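Local coordinates for protein glutamate--tRNA ligase (PDB 6B1Z) that probably charges tRNA(Glu) with glutamate in an ATP-dependent reaction, as a class I glutamyl-tRNA synthetase, at residues N180-K188 with P251-I259. Numbering follows the deposited sequence.
Sequences NLNDIIRGK and PEFAHLSLI. With EDO (1,2-ethanediol), chain R.
D183 and H255 meet through both oxygens of the carboxylate. OD2 of D183 accepts from ND1 of H255 at 2.7 Å with a nearly straight N-H...O angle of 177°; the oxygen lies in the ring plane, whereas the nitrogen stands above the carboxylate plane. A chi1 of -171° sets CG of D183 beside the carbonyl carbon, a placement from which OD1 meets the N-H groups that follow: its anti lone pair takes R186 N, and I185 N reaches it from above the plane, completing an Asx turn. The syn lone pair of OD1 takes H255 N at 3.0 Å, so three N-H groups grip this one buried oxygen and fix the carboxylate's rotation. Next to it, I184 N donates to F253 O at 2.8 Å, in the carbonyl plane.

On the other flank, A254 CB packs against I184 CB (3.8 Å) and I185 CG1 (3.7 Å), and I185 CB rests on H255 O at 3.3 Å. Water 2 lies at the in-plane edge of the R186 guanidinium and links NH1 to H255 O and S257 OG; NH1 also forms a salt bridge with E230, and S257 OG is hydrogen-bonded to K341 O.

I184 O ligates a magnesium ion. The axes of strands 180-183 and 252-256 make 69° between their N-to-C directions, and the bonds gather at D183 and I184 beside F253 and H255, a local contact at the turn of hairpin 178-183/187-192 and not continuous strand pairing. Strand 252-256 pairs in parallel with 225-229 in the catalytic domain, and helix 236-246 touches L181, F253 and H255.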
loop_
_atom_site.group_PDB
_atom_site.type_symbol
_atom_site.label_atom_id
_atom_site.label_comp_id
_atom_site.label_asym_id
_atom_site.label_seq_id
_atom_site.Cartn_x
_atom_site.Cartn_y
_atom_site.Cartn_z
ATOM N N ASN A 180 -25.036 5.452 -21.845
ATOM C CA ASN A 180 -24.240 6.664 -21.645
ATOM C C ASN A 180 -23.826 6.741 -20.179
ATOM O O ASN A 180 -24.681 6.883 -19.295
ATOM C CB ASN A 180 -25.026 7.901 -22.065
ATOM C CG ASN A 180 -25.430 7.852 -23.524
ATOM O OD1 ASN A 180 -24.598 7.639 -24.399
ATOM N ND2 ASN A 180 -26.722 8.032 -23.789
ATOM N N LEU A 181 -22.520 6.629 -19.928
ATOM C CA LEU A 181 -21.947 6.586 -18.589
ATOM C C LEU A 181 -21.268 7.909 -18.249
ATOM O O LEU A 181 -20.847 8.670 -19.125
ATOM C CB LEU A 181 -20.944 5.430 -18.470
ATOM C CG LEU A 181 -21.635 4.073 -18.681
ATOM C CD1 LEU A 181 -20.635 2.952 -18.806
ATOM C CD2 LEU A 181 -22.600 3.792 -17.541
ATOM N N ASN A 182 -21.188 8.194 -16.954
ATOM C CA ASN A 182 -20.566 9.426 -16.482
ATOM C C ASN A 182 -19.793 9.083 -15.221
ATOM O O ASN A 182 -20.400 8.773 -14.190
ATOM C CB ASN A 182 -21.622 10.499 -16.202
ATOM C CG ASN A 182 -21.025 11.869 -15.969
ATOM O OD1 ASN A 182 -19.816 12.025 -15.888
ATOM N ND2 ASN A 182 -21.883 12.881 -15.878
ATOM N N ASP A 183 -18.468 9.138 -15.304
ATOM C CA ASP A 183 -17.592 8.813 -14.183
ATOM C C ASP A 183 -16.938 10.086 -13.659
ATOM O O ASP A 183 -16.549 10.957 -14.434
ATOM C CB ASP A 183 -16.508 7.822 -14.623
ATOM C CG ASP A 183 -15.706 7.288 -13.448
ATOM O OD1 ASP A 183 -14.577 7.785 -13.213
ATOM O OD2 ASP A 183 -16.260 6.417 -12.752
ATOM N N ILE A 184 -16.778 10.170 -12.329
ATOM C CA ILE A 184 -16.185 11.363 -11.729
ATOM C C ILE A 184 -14.750 11.566 -12.207
ATOM O O ILE A 184 -14.326 12.699 -12.460
ATOM C CB ILE A 184 -16.272 11.282 -10.190
ATOM C CG1 ILE A 184 -17.720 11.474 -9.731
ATOM C CG2 ILE A 184 -15.349 12.325 -9.533
ATOM C CD1 ILE A 184 -17.936 11.100 -8.243
ATOM N N ILE A 185 -13.980 10.484 -12.336
ATOM C CA ILE A 185 -12.592 10.584 -12.794
ATOM C C ILE A 185 -12.505 10.592 -14.314
ATOM O O ILE A 185 -11.801 11.420 -14.908
ATOM C CB ILE A 185 -11.747 9.421 -12.230
ATOM C CG1 ILE A 185 -11.885 9.291 -10.710
ATOM C CG2 ILE A 185 -10.278 9.590 -12.653
ATOM C CD1 ILE A 185 -11.171 10.339 -9.946
ATOM N N ARG A 186 -13.184 9.641 -14.950
ATOM C CA ARG A 186 -12.962 9.368 -16.364
ATOM C C ARG A 186 -13.867 10.170 -17.287
ATOM O O ARG A 186 -13.628 10.170 -18.503
ATOM C CB ARG A 186 -13.141 7.873 -16.638
ATOM C CG ARG A 186 -12.102 6.984 -15.926
ATOM C CD ARG A 186 -10.715 7.144 -16.527
ATOM N NE ARG A 186 -10.618 6.532 -17.851
ATOM C CZ ARG A 186 -10.095 5.333 -18.078
ATOM N NH1 ARG A 186 -9.601 4.623 -17.070
ATOM N NH2 ARG A 186 -10.052 4.852 -19.317
ATOM N N GLY A 187 -14.880 10.850 -16.756
ATOM C CA GLY A 187 -15.772 11.653 -17.587
ATOM C C GLY A 187 -16.870 10.835 -18.251
ATOM O O GLY A 187 -17.222 9.726 -17.834
ATOM N N LYS A 188 -17.418 11.416 -19.318
ATOM C CA LYS A 188 -18.532 10.814 -20.047
ATOM C C LYS A 188 -18.013 9.912 -21.150
ATOM O O LYS A 188 -17.068 10.262 -21.871
ATOM C CB LYS A 188 -19.438 11.887 -20.651
ATOM C CG LYS A 188 -20.196 12.719 -19.614
ATOM C CD LYS A 188 -20.917 13.867 -20.283
ATOM C CE LYS A 188 -21.735 14.649 -19.273
ATOM N NZ LYS A 188 -22.516 15.710 -19.988
ATOM N N PRO A 251 -25.607 4.933 -7.468
ATOM C CA PRO A 251 -24.699 5.917 -6.868
ATOM C C PRO A 251 -23.835 6.542 -7.950
ATOM O O PRO A 251 -23.854 6.133 -9.117
ATOM C CB PRO A 251 -23.848 5.081 -5.912
ATOM C CG PRO A 251 -23.801 3.729 -6.576
ATOM C CD PRO A 251 -25.187 3.549 -7.177
ATOM N N GLU A 252 -23.049 7.535 -7.547
ATOM C CA GLU A 252 -22.006 8.059 -8.427
ATOM C C GLU A 252 -20.792 7.142 -8.379
ATOM O O GLU A 252 -20.560 6.450 -7.385
ATOM C CB GLU A 252 -21.599 9.473 -8.014
ATOM C CG GLU A 252 -22.735 10.485 -8.152
ATOM C CD GLU A 252 -22.287 11.891 -7.873
ATOM O OE1 GLU A 252 -21.393 12.380 -8.597
ATOM O OE2 GLU A 252 -22.816 12.499 -6.921
ATOM N N PHE A 253 -20.014 7.143 -9.461
ATOM C CA PHE A 253 -18.820 6.311 -9.577
ATOM C C PHE A 253 -17.590 7.161 -9.843
ATOM O O PHE A 253 -17.666 8.205 -10.496
ATOM C CB PHE A 253 -18.949 5.279 -10.719
ATOM C CG PHE A 253 -20.004 4.249 -10.486
ATOM C CD1 PHE A 253 -21.326 4.519 -10.812
ATOM C CD2 PHE A 253 -19.680 3.016 -9.949
ATOM C CE1 PHE A 253 -22.313 3.577 -10.586
ATOM C CE2 PHE A 253 -20.664 2.066 -9.721
ATOM C CZ PHE A 253 -21.981 2.350 -10.048
ATOM N N ALA A 254 -16.449 6.694 -9.324
ATOM C CA ALA A 254 -15.138 7.271 -9.621
ATOM C C ALA A 254 -14.154 6.125 -9.784
ATOM O O ALA A 254 -13.941 5.363 -8.837
ATOM C CB ALA A 254 -14.681 8.215 -8.503
ATOM N N HIS A 255 -13.554 6.001 -10.966
ATOM C CA HIS A 255 -12.657 4.891 -11.272
ATOM C C HIS A 255 -11.221 5.391 -11.318
ATOM O O HIS A 255 -10.875 6.243 -12.147
ATOM C CB HIS A 255 -13.057 4.214 -12.580
ATOM C CG HIS A 255 -14.259 3.336 -12.436
ATOM N ND1 HIS A 255 -15.550 3.829 -12.481
ATOM C CD2 HIS A 255 -14.373 2.001 -12.236
ATOM C CE1 HIS A 255 -16.403 2.831 -12.318
ATOM N NE2 HIS A 255 -15.715 1.711 -12.163
ATOM N N LEU A 256 -10.393 4.854 -10.426
ATOM C CA LEU A 256 -9.001 5.260 -10.281
ATOM C C LEU A 256 -8.100 4.457 -11.213
ATOM O O LEU A 256 -8.152 3.223 -11.235
ATOM C CB LEU A 256 -8.573 5.063 -8.826
ATOM C CG LEU A 256 -9.475 5.743 -7.792
ATOM C CD1 LEU A 256 -9.146 5.238 -6.384
ATOM C CD2 LEU A 256 -9.302 7.265 -7.858
ATOM N N SER A 257 -7.265 5.155 -11.969
ATOM C CA SER A 257 -6.384 4.483 -12.918
ATOM C C SER A 257 -5.316 3.680 -12.180
ATOM O O SER A 257 -4.842 4.081 -11.115
ATOM C CB SER A 257 -5.742 5.512 -13.851
ATOM O OG SER A 257 -6.760 6.178 -14.597
ATOM N N LEU A 258 -4.947 2.531 -12.749
ATOM C CA LEU A 258 -3.960 1.665 -12.110
ATOM C C LEU A 258 -2.625 2.388 -11.949
ATOM O O LEU A 258 -2.215 3.170 -12.810
ATOM C CB LEU A 258 -3.771 0.389 -12.938
ATOM C CG LEU A 258 -5.028 -0.480 -13.052
ATOM C CD1 LEU A 258 -4.783 -1.660 -13.988
ATOM C CD2 LEU A 258 -5.484 -0.963 -11.689
ATOM N N ILE A 259 -1.963 2.124 -10.823
ATOM C CA ILE A 259 -0.627 2.651 -10.572
ATOM C C ILE A 259 0.341 2.035 -11.568
ATOM O O ILE A 259 0.319 0.822 -11.813
ATOM C CB ILE A 259 -0.215 2.363 -9.123
ATOM C CG1 ILE A 259 -1.182 3.056 -8.153
ATOM C CG2 ILE A 259 1.238 2.789 -8.882
ATOM C CD1 ILE A 259 -1.071 2.604 -6.709
HETATM C C1 EDO R . -6.006 7.686 -10.215
HETATM O O1 EDO R . -6.838 7.861 -11.376
HETATM C C2 EDO R . -4.761 8.550 -10.373
HETATM O O2 EDO R . -3.977 7.996 -11.440
HETATM O O HOH W 1 -21.073 8.814 -11.652
HETATM O O HOH W 2 -9.402 5.295 -14.419
#